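5-cytosine DNA methyltransferase (Entamoeba histolytica, PDB 3QV2) probably transfers methyl groups from S-adenosyl-L-methionine to carbon 5 of cytosine in tRNA or DNA, as a DNMT2-type member of the C5-methyltransferase family. Local coordinates at residues I67-E73 with D114-I120; Y152-I158 with Y173-L179. Residue numbers count along the deposited sequence, not the author numbering.

Contact 1 (I67-E73 with D114-I120); sequences ISIKQIE and DILPYLI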
loop_
_atom_site.group_PDB
_atom_site.type_symbol
_atom_site.label_atom_id
_atom_site.label_comp_id
_atom_site.label_asym_id
_atom_site.label_seq_id
_atom_site.Cartn_x
_atom_site.Cartn_y
_atom_site.Cartn_z
ATOM N N ILE A 67 -17.713 -3.713 -14.599
ATOM C CA ILE A 67 -18.360 -2.419 -14.391
ATOM C C ILE A 67 -18.465 -1.634 -15.702
ATOM O O ILE A 67 -17.506 -1.557 -16.472
ATOM C CB ILE A 67 -17.647 -1.574 -13.315
ATOM C CG1 ILE A 67 -18.466 -0.320 -12.994
ATOM C CG2 ILE A 67 -16.242 -1.208 -13.766
ATOM C CD1 ILE A 67 -17.943 0.476 -11.818
ATOM N N SER A 68 -19.637 -1.060 -15.953
ATOM C CA SER A 68 -19.901 -0.381 -17.216
ATOM C C SER A 68 -19.260 1.000 -17.273
ATOM O O SER A 68 -18.984 1.610 -16.240
ATOM C CB SER A 68 -21.408 -0.261 -17.457
ATOM O OG SER A 68 -21.999 0.656 -16.548
ATOM N N ILE A 69 -19.027 1.487 -18.488
ATOM C CA ILE A 69 -18.493 2.826 -18.687
ATOM C C ILE A 69 -19.454 3.850 -18.097
ATOM O O ILE A 69 -19.043 4.776 -17.398
ATOM C CB ILE A 69 -18.303 3.141 -20.180
ATOM C CG1 ILE A 69 -17.526 2.019 -20.874
ATOM C CG2 ILE A 69 -17.600 4.478 -20.358
ATOM C CD1 ILE A 69 -17.391 2.203 -22.370
ATOM N N LYS A 70 -20.738 3.665 -18.385
ATOM C CA LYS A 70 -21.787 4.573 -17.935
ATOM C C LYS A 70 -21.730 4.829 -16.431
ATOM O O LYS A 70 -21.783 5.976 -15.988
ATOM C CB LYS A 70 -23.161 4.014 -18.313
ATOM C CG LYS A 70 -24.331 4.911 -17.940
ATOM C CD LYS A 70 -24.784 5.753 -19.122
ATOM C CE LYS A 70 -26.094 6.462 -18.819
ATOM N NZ LYS A 70 -26.666 7.120 -20.026
ATOM N N GLN A 71 -21.628 3.757 -15.650
ATOM C CA GLN A 71 -21.588 3.883 -14.197
ATOM C C GLN A 71 -20.361 4.664 -13.743
ATOM O O GLN A 71 -20.446 5.506 -12.850
ATOM C CB GLN A 71 -21.624 2.509 -13.529
ATOM C CG GLN A 71 -21.558 2.567 -12.011
ATOM C CD GLN A 71 -21.766 1.215 -11.358
ATOM O OE1 GLN A 71 -21.562 1.056 -10.155
ATOM N NE2 GLN A 71 -22.178 0.232 -12.151
ATOM N N ILE A 72 -19.221 4.385 -14.364
ATOM C CA ILE A 72 -17.990 5.096 -14.041
ATOM C C ILE A 72 -18.090 6.579 -14.396
ATOM O O ILE A 72 -17.698 7.443 -13.612
ATOM C CB ILE A 72 -16.776 4.479 -14.757
ATOM C CG1 ILE A 72 -16.327 3.202 -14.040
ATOM C CG2 ILE A 72 -15.629 5.475 -14.818
ATOM C CD1 ILE A 72 -15.217 2.465 -14.751
ATOM N N GLU A 73 -18.629 6.867 -15.575
ATOM C CA GLU A 73 -18.721 8.239 -16.058
ATOM C C GLU A 73 -19.757 9.042 -15.271
ATOM O O GLU A 73 -19.636 10.260 -15.138
ATOM C CB GLU A 73 -19.048 8.251 -17.555
ATOM C CG GLU A 73 -18.484 9.448 -18.302
ATOM C CD GLU A 73 -18.633 9.323 -19.807
ATOM O OE1 GLU A 73 -17.639 9.560 -20.526
ATOM O OE2 GLU A 73 -19.743 8.995 -20.274
ATOM N N ASP A 114 -11.423 -1.255 -21.711
ATOM C CA ASP A 114 -12.834 -1.056 -22.013
ATOM C C ASP A 114 -13.406 0.289 -21.564
ATOM O O ASP A 114 -14.426 0.732 -22.087
ATOM C CB ASP A 114 -13.657 -2.200 -21.415
ATOM C CG ASP A 114 -13.138 -3.565 -21.824
ATOM O OD1 ASP A 114 -12.617 -3.690 -22.951
ATOM O OD2 ASP A 114 -13.245 -4.513 -21.018
ATOM N N ILE A 115 -12.756 0.936 -20.604
ATOM C CA ILE A 115 -13.286 2.178 -20.047
ATOM C C ILE A 115 -12.550 3.427 -20.526
ATOM O O ILE A 115 -13.116 4.262 -21.232
ATOM C CB ILE A 115 -13.269 2.161 -18.505
ATOM C CG1 ILE A 115 -13.957 0.902 -17.977
ATOM C CG2 ILE A 115 -13.927 3.417 -17.953
ATOM C CD1 ILE A 115 -15.407 0.785 -18.385
ATOM N N LEU A 116 -11.284 3.544 -20.138
ATOM C CA LEU A 116 -10.501 4.758 -20.375
ATOM C C LEU A 116 -10.578 5.317 -21.800
ATOM O O LEU A 116 -10.808 6.511 -21.981
ATOM C CB LEU A 116 -9.040 4.540 -19.958
ATOM C CG LEU A 116 -8.111 5.756 -19.968
ATOM C CD1 LEU A 116 -7.071 5.648 -18.866
ATOM C CD2 LEU A 116 -7.443 5.925 -21.324
ATOM N N PRO A 117 -10.380 4.461 -22.816
ATOM C CA PRO A 117 -10.322 4.955 -24.196
ATOM C C PRO A 117 -11.651 5.502 -24.712
ATOM O O PRO A 117 -11.677 6.079 -25.799
ATOM C CB PRO A 117 -9.939 3.705 -25.001
ATOM C CG PRO A 117 -9.355 2.760 -24.001
ATOM C CD PRO A 117 -10.117 3.014 -22.745
ATOM N N TYR A 118 -12.731 5.329 -23.956
ATOM C CA TYR A 118 -14.054 5.711 -24.441
ATOM C C TYR A 118 -14.722 6.816 -23.625
ATOM O O TYR A 118 -15.772 7.328 -24.011
ATOM C CB TYR A 118 -14.964 4.481 -24.541
ATOM C CG TYR A 118 -14.426 3.415 -25.470
ATOM C CD1 TYR A 118 -14.578 3.527 -26.847
ATOM C CD2 TYR A 118 -13.760 2.304 -24.973
ATOM C CE1 TYR A 118 -14.083 2.557 -27.701
ATOM C CE2 TYR A 118 -13.264 1.330 -25.818
ATOM C CZ TYR A 118 -13.427 1.462 -27.179
ATOM O OH TYR A 118 -12.935 0.496 -28.027
ATOM N N LEU A 119 -14.112 7.189 -22.505
ATOM C CA LEU A 119 -14.633 8.279 -21.686
ATOM C C LEU A 119 -14.618 9.593 -22.458
ATOM O O LEU A 119 -13.679 9.871 -23.203
ATOM C CB LEU A 119 -13.807 8.438 -20.408
ATOM C CG LEU A 119 -13.832 7.279 -19.409
ATOM C CD1 LEU A 119 -12.842 7.527 -18.283
ATOM C CD2 LEU A 119 -15.231 7.081 -18.862
ATOM N N ILE A 120 -15.664 10.394 -22.282
ATOM C CA ILE A 120 -15.687 11.737 -22.845
ATOM C C ILE A 120 -14.578 12.550 -22.198
ATOM O O ILE A 120 -13.849 13.279 -22.869
ATOM C CB ILE A 120 -17.033 12.439 -22.590
ATOM C CG1 ILE A 120 -18.161 11.723 -23.335
ATOM C CG2 ILE A 120 -16.959 13.896 -23.018
ATOM C CD1 ILE A 120 -17.990 11.722 -24.837
#
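Ile-67 lies in the loop that leads into helix 69-74. Its carbonyl O is 3.7 Å from CD1 of Ile-115 and is hydrogen-bonded to the side chain of His-110, which also bonds Asp-114. Ser-68 is the N-cap. Its OG accepts a hydrogen bond from Gln-71 N at 3.2 Å, which fixes the first turn of the helix. Ile-69 and Ile-115 bury the most surface here. Their CA atoms are 5.4 Å apart, and Ile-69 CG1 meets Ile-115 CD1 at 3.5 Å. Ile-69 CD1, at the end of the same branch, sits 3.3 Å from Asp-114 O and 4.0 Å from Tyr-118 CB. Ile-69 CG2 touches Leu-119 CD2 at 3.8 Å. Ile-72, one turn on, points toward 114-120. Its CD1 packs on Ile-115 CG2 at 3.6 Å, on the buried side of the contact. There Trp-80 of strand 79-82 also touches Ile-115 and Leu-119. Glu-73 ends the segment. Its side chain is extended, with chi1 and chi2 both t, and reaches across to the backbone of 114-120. OE1 accepts a hydrogen bond from Ile-120 N at 2.8 Å, with a nearly straight angle of 168°. The same OE1 is 3.5 Å from Leu-119 CA. The contact thus joins the start of helix 69-74 to segment 114-120 on the outside of the Rossmann-like methyltransferase domain. Isoleucine and leucine side chains fill the gap between them, and one carboxylate at its margin accepts the backbone NH of Ile-120.

Contact 2 (Y152-I158 with Y173-L179); sequences YYIKDII and YYVMARL
Strands 153-158 and 173-178 run antiparallel, with axes 4.7 Å apart at closest and 164° between their directions. Hydrogen-bonded pairs, with side chains on the face of Met-176 and Tyr-174, are Tyr-153 with Arg-178, Lys-155 with Met-176 and Ile-157 with Tyr-174. Each has two N to O bonds: Tyr-153 N to Arg-178 O 2.7 Å and Arg-178 N to Tyr-153 O 3.0 Å; Lys-155 N to Met-176 O 2.9 Å and Met-176 N to Lys-155 O 2.7 Å; Ile-157 N to Tyr-174 O 3.0 Å and Tyr-174 N to Ile-157 O 2.9 Å. Ile-154 with Ala-177, Asp-156 with Val-175 and Ile-158 with Tyr-173 are non-hydrogen-bonded pairs on the face of Val-175 and Tyr-173.

Tyr-173 buries the most surface. Its chi1 is t, and its OH donates to Asp-156 OD2 at 2.7 Å. Asp-156 has chi1 p and also forms a salt bridge with Lys-135. Ile-158 CG1 lies 3.5 Å from Tyr-173 CD1.

Leu-179, just past the strand, has chi1 m and chi2 t. Its CD2 makes a CH-pi contact 3.5 Å from the centroid of the Tyr-152 ring.

Met-176, chi1 m, places CE 4.1 Å from Ile-157 CG2, on the face helix 311-321 covers. Helix 138-149 packs against Ile-154 and Val-175 on the other face. The reversed strand 172-178, inserted between 125-130 and the edge strand 153-159, is the hallmark of the class I methyltransferase fold.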
loop_
_atom_site.group_PDB
_atom_site.type_symbol
_atom_site.label_atom_id
_atom_site.label_comp_id
_atom_site.label_asym_id
_atom_site.label_seq_id
_atom_site.Cartn_x
_atom_site.Cartn_y
_atom_site.Cartn_z
ATOM N N TYR A 152 -1.334 10.234 -22.704
ATOM C CA TYR A 152 -0.852 10.400 -21.336
ATOM C C TYR A 152 0.664 10.532 -21.276
ATOM O O TYR A 152 1.383 9.927 -22.071
ATOM C CB TYR A 152 -1.291 9.225 -20.458
ATOM C CG TYR A 152 -2.706 9.329 -19.934
ATOM C CD1 TYR A 152 -2.978 9.979 -18.736
ATOM C CD2 TYR A 152 -3.767 8.770 -20.629
ATOM C CE1 TYR A 152 -4.268 10.076 -18.250
ATOM C CE2 TYR A 152 -5.061 8.860 -20.153
ATOM C CZ TYR A 152 -5.306 9.513 -18.964
ATOM O OH TYR A 152 -6.592 9.604 -18.486
ATOM N N TYR A 153 1.142 11.333 -20.329
ATOM C CA TYR A 153 2.559 11.368 -19.992
ATOM C C TYR A 153 2.771 10.488 -18.767
ATOM O O TYR A 153 2.032 10.589 -17.789
ATOM C CB TYR A 153 3.015 12.797 -19.703
ATOM C CG TYR A 153 2.959 13.710 -20.906
ATOM C CD1 TYR A 153 4.068 13.882 -21.723
ATOM C CD2 TYR A 153 1.796 14.399 -21.226
ATOM C CE1 TYR A 153 4.023 14.714 -22.824
ATOM C CE2 TYR A 153 1.740 15.233 -22.325
ATOM C CZ TYR A 153 2.856 15.387 -23.120
ATOM O OH TYR A 153 2.804 16.217 -24.216
ATOM N N ILE A 154 3.778 9.622 -18.819
ATOM C CA ILE A 154 3.967 8.631 -17.768
ATOM C C ILE A 154 5.350 8.675 -17.132
ATOM O O ILE A 154 6.368 8.571 -17.817
ATOM C CB ILE A 154 3.712 7.205 -18.295
ATOM C CG1 ILE A 154 2.352 7.126 -18.988
ATOM C CG2 ILE A 154 3.800 6.193 -17.164
ATOM C CD1 ILE A 154 2.073 5.785 -19.631
ATOM N N LYS A 155 5.373 8.837 -15.812
ATOM C CA LYS A 155 6.600 8.698 -15.043
ATOM C C LYS A 155 6.423 7.631 -13.973
ATOM O O LYS A 155 5.408 7.593 -13.278
ATOM C CB LYS A 155 7.012 10.026 -14.409
ATOM C CG LYS A 155 7.536 11.041 -15.407
ATOM C CD LYS A 155 8.736 11.787 -14.851
ATOM C CE LYS A 155 9.316 12.741 -15.883
ATOM N NZ LYS A 155 9.736 12.030 -17.123
ATOM N N ASP A 156 7.417 6.760 -13.846
ATOM C CA ASP A 156 7.346 5.655 -12.901
ATOM C C ASP A 156 8.596 5.578 -12.030
ATOM O O ASP A 156 9.649 6.103 -12.390
ATOM C CB ASP A 156 7.134 4.337 -13.646
ATOM C CG ASP A 156 8.229 4.057 -14.657
ATOM O OD1 ASP A 156 8.980 4.996 -14.996
ATOM O OD2 ASP A 156 8.338 2.903 -15.120
ATOM N N ILE A 157 8.475 4.921 -10.882
ATOM C CA ILE A 157 9.601 4.787 -9.967
ATOM C C ILE A 157 9.455 3.572 -9.061
ATOM O O ILE A 157 8.358 3.254 -8.601
ATOM C CB ILE A 157 9.774 6.048 -9.091
ATOM C CG1 ILE A 157 11.046 5.943 -8.247
ATOM C CG2 ILE A 157 8.556 6.253 -8.201
ATOM C CD1 ILE A 157 11.288 7.137 -7.349
ATOM N N ILE A 158 10.570 2.891 -8.823
ATOM C CA ILE A 158 10.628 1.824 -7.838
ATOM C C ILE A 158 11.418 2.328 -6.637
ATOM O O ILE A 158 12.607 2.625 -6.752
ATOM C CB ILE A 158 11.318 0.568 -8.401
ATOM C CG1 ILE A 158 10.494 -0.026 -9.543
ATOM C CG2 ILE A 158 11.529 -0.461 -7.304
ATOM C CD1 ILE A 158 11.084 -1.295 -10.124
ATOM N N TYR A 173 6.374 -0.465 -6.764
ATOM C CA TYR A 173 6.410 0.195 -8.060
ATOM C C TYR A 173 5.280 1.211 -8.146
ATOM O O TYR A 173 4.144 0.921 -7.765
ATOM C CB TYR A 173 6.291 -0.845 -9.174
ATOM C CG TYR A 173 6.312 -0.279 -10.576
ATOM C CD1 TYR A 173 7.349 0.539 -11.003
ATOM C CD2 TYR A 173 5.306 -0.585 -11.481
ATOM C CE1 TYR A 173 7.374 1.049 -12.289
ATOM C CE2 TYR A 173 5.322 -0.083 -12.767
ATOM C CZ TYR A 173 6.358 0.733 -13.166
ATOM O OH TYR A 173 6.379 1.235 -14.445
ATOM N N TYR A 174 5.596 2.405 -8.639
ATOM C CA TYR A 174 4.621 3.488 -8.708
ATOM C C TYR A 174 4.532 4.100 -10.102
ATOM O O TYR A 174 5.546 4.467 -10.694
ATOM C CB TYR A 174 4.966 4.580 -7.696
ATOM C CG TYR A 174 5.059 4.090 -6.269
ATOM C CD1 TYR A 174 3.925 3.987 -5.476
ATOM C CD2 TYR A 174 6.281 3.736 -5.712
ATOM C CE1 TYR A 174 4.003 3.543 -4.171
ATOM C CE2 TYR A 174 6.370 3.290 -4.407
ATOM C CZ TYR A 174 5.226 3.197 -3.641
ATOM O OH TYR A 174 5.302 2.755 -2.343
ATOM N N VAL A 175 3.312 4.216 -10.617
ATOM C CA VAL A 175 3.092 4.821 -11.924
ATOM C C VAL A 175 2.327 6.133 -11.788
ATOM O O VAL A 175 1.272 6.185 -11.160
ATOM C CB VAL A 175 2.312 3.882 -12.862
ATOM C CG1 VAL A 175 2.083 4.552 -14.205
ATOM C CG2 VAL A 175 3.059 2.570 -13.039
ATOM N N MET A 176 2.874 7.190 -12.378
ATOM C CA MET A 176 2.243 8.503 -12.351
ATOM C C MET A 176 1.936 8.975 -13.765
ATOM O O MET A 176 2.841 9.317 -14.526
ATOM C CB MET A 176 3.144 9.509 -11.636
ATOM C CG MET A 176 3.309 9.239 -10.152
ATOM S SD MET A 176 4.895 9.818 -9.522
ATOM C CE MET A 176 6.005 8.661 -10.320
ATOM N N ALA A 177 0.654 8.988 -14.112
ATOM C CA ALA A 177 0.231 9.357 -15.455
ATOM C C ALA A 177 -0.710 10.554 -15.434
ATOM O O ALA A 177 -1.554 10.676 -14.549
ATOM C CB ALA A 177 -0.431 8.173 -16.144
ATOM N N ARG A 178 -0.552 11.437 -16.414
ATOM C CA ARG A 178 -1.410 12.608 -16.534
ATOM C C ARG A 178 -1.350 13.169 -17.953
ATOM O O ARG A 178 -0.489 12.787 -18.744
ATOM C CB ARG A 178 -1.018 13.676 -15.512
ATOM C CG ARG A 178 0.308 14.356 -15.793
ATOM C CD ARG A 178 0.749 15.204 -14.615
ATOM N NE ARG A 178 1.741 16.202 -15.001
ATOM C CZ ARG A 178 2.404 16.966 -14.140
ATOM N NH1 ARG A 178 2.183 16.838 -12.840
ATOM N NH2 ARG A 178 3.288 17.853 -14.576
ATOM N N LEU A 179 -2.266 14.079 -18.267
ATOM C CA LEU A 179 -2.392 14.596 -19.626
ATOM C C LEU A 179 -1.469 15.782 -19.899
ATOM O O LEU A 179 -1.355 16.241 -21.035
ATOM C CB LEU A 179 -3.846 14.976 -19.910
ATOM C CG LEU A 179 -4.856 13.846 -19.704
ATOM C CD1 LEU A 179 -6.275 14.360 -19.873
ATOM C CD2 LEU A 179 -4.578 12.703 -20.665
#

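In the fold
Both contacts belong to the same Rossmann-like domain, with centres 21 Å apart. Contact 1 is peripheral, about 25 Å from the centre of the chain. It joins the start of helix 69-74 to segment 114-120, mainly through aliphatic side chains. Contact 2 lies nearer the middle, at about 16 Å, and pairs two strands mainly through backbone hydrogen bonds. It buries 731 Å², against 378 Å² for contact 1. Within contact 2, strand 172-178 is the inner strand, bonded also to strand 125-130, whereas strand 153-159 is at the edge of the sheet. The contacts meet directly where Leu-116 CD2 packs 4.0 Å from Tyr-152 CE2.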